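Local coordinates for Cag pathogenicity island protein (Cag10) (Helicobacter pylori 26695, PDB 6IQT) that probably serves as a VirB8-like inner-membrane component of the Cag type IV secretion system, this chain being its soluble VirB8 domain, at residues Q23-S27 against E28-D32. Sequence-based numbering, arbitrary orientation.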
# COMPACT_ATOMS: atom_id res chain seq x y z
N GLN A 23 -1.01 -8.47 -29.56
CA GLN A 23 -0.77 -7.25 -28.83
C GLN A 23 -0.74 -7.49 -27.35
O GLN A 23 -0.45 -6.57 -26.59
CB GLN A 23 -1.83 -6.21 -29.15
CG GLN A 23 -1.38 -5.22 -30.20
CD GLN A 23 -2.51 -4.31 -30.64
OE1 GLN A 23 -2.90 -3.40 -29.91
NE2 GLN A 23 -3.04 -4.56 -31.83
N ILE A 24 -1.03 -8.72 -26.92
CA ILE A 24 -0.94 -9.07 -25.51
C ILE A 24 -0.14 -10.36 -25.40
O ILE A 24 -0.46 -11.35 -26.07
CB ILE A 24 -2.31 -9.23 -24.83
CG1 ILE A 24 -3.07 -7.90 -24.82
CG2 ILE A 24 -2.13 -9.71 -23.38
CD1 ILE A 24 -4.53 -8.04 -24.43
N VAL A 25 0.90 -10.34 -24.58
CA VAL A 25 1.61 -11.54 -24.16
C VAL A 25 1.45 -11.62 -22.65
O VAL A 25 1.88 -10.71 -21.93
CB VAL A 25 3.10 -11.49 -24.56
CG1 VAL A 25 3.82 -12.72 -24.01
CG2 VAL A 25 3.24 -11.45 -26.07
N ASN A 26 0.80 -12.68 -22.18
CA ASN A 26 0.46 -12.84 -20.77
C ASN A 26 1.26 -14.01 -20.21
O ASN A 26 0.89 -15.17 -20.39
CB ASN A 26 -1.05 -13.05 -20.60
CG ASN A 26 -1.50 -13.00 -19.16
OD1 ASN A 26 -0.69 -13.06 -18.23
ND2 ASN A 26 -2.81 -12.88 -18.96
N SER A 27 2.38 -13.70 -19.57
CA SER A 27 3.25 -14.72 -18.99
C SER A 27 3.90 -14.16 -17.74
O SER A 27 4.04 -12.94 -17.58
CB SER A 27 4.34 -15.18 -19.97
OG SER A 27 5.27 -14.13 -20.16
N GLU A 28 4.24 -15.07 -16.83
CA GLU A 28 5.23 -14.78 -15.80
C GLU A 28 6.58 -14.76 -16.49
O GLU A 28 7.12 -15.81 -16.86
CB GLU A 28 5.24 -15.83 -14.70
CG GLU A 28 3.94 -16.15 -14.01
CD GLU A 28 4.09 -17.38 -13.12
OE1 GLU A 28 5.25 -17.80 -12.90
OE2 GLU A 28 3.07 -17.91 -12.63
N ALA A 29 7.10 -13.56 -16.67
CA ALA A 29 8.32 -13.17 -17.36
C ALA A 29 7.95 -11.77 -17.81
O ALA A 29 8.58 -10.80 -17.40
CB ALA A 29 8.72 -14.08 -18.54
N VAL A 30 6.88 -11.68 -18.61
CA VAL A 30 6.43 -10.37 -19.08
C VAL A 30 5.84 -9.56 -17.92
O VAL A 30 6.13 -8.37 -17.77
CB VAL A 30 5.41 -10.52 -20.24
CG1 VAL A 30 4.71 -9.20 -20.51
CG2 VAL A 30 6.11 -11.00 -21.49
N VAL A 31 5.02 -10.20 -17.09
CA VAL A 31 4.46 -9.51 -15.93
C VAL A 31 5.58 -9.01 -15.03
O VAL A 31 5.58 -7.86 -14.57
CB VAL A 31 3.49 -10.44 -15.17
CG1 VAL A 31 3.21 -9.91 -13.75
CG2 VAL A 31 2.17 -10.58 -15.93
N ASP A 32 6.56 -9.88 -14.76
CA ASP A 32 7.62 -9.52 -13.83
C ASP A 32 8.50 -8.40 -14.39
O ASP A 32 8.90 -7.50 -13.64
CB ASP A 32 8.47 -10.76 -13.49
CG ASP A 32 7.69 -11.79 -12.64
OD1 ASP A 32 6.52 -11.56 -12.28
OD2 ASP A 32 8.26 -12.85 -12.31
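S27 meets the first turn of the following helix through two oxygens. Its carbonyl O accepts the N-H of V31 at 3.0 Å from V31 N, with an N-H...O angle of 171°. The hydroxyl accepts a second, weak hydrogen bond: V30 N donates to S27 OG at 3.3 Å. OG lies between its own backbone N and carbonyl carbon (chi1 69°), which turns it toward V30 N. Two successive backbone N-H groups of the opening turn, a place where no earlier helical carbonyl is available, thus find acceptors on S27, two residues before the N-cap A29.

Valine methyls pack beside these bonds. V30 CG2 lies 3.5 Å from S27 OG and also touches V25, whose CG1 is 3.8 Å from V30 CG2; the two valine side chains cross at about a right angle. The other branch of V30 rests on backbone, CG1 lying 3.5 Å from V25 O. V31 flanks the strong bond, with its CG2 3.4 Å from S27 O. The turn at A29 thus brings V30 back beside the extended backbone at V25.

Further out, D32 forms a salt bridge with R96 of strand 84-98, tying the first turn to the sheet. V25 and V30 both touch F152 in a loop, whereas the buried V31 packs on Y135 and F137 of strand 125-137. The turn lies where the N-terminal segment enters helix 30-43, which begins against the four-stranded antiparallel sheet of this NTF2-like VirB8 domain.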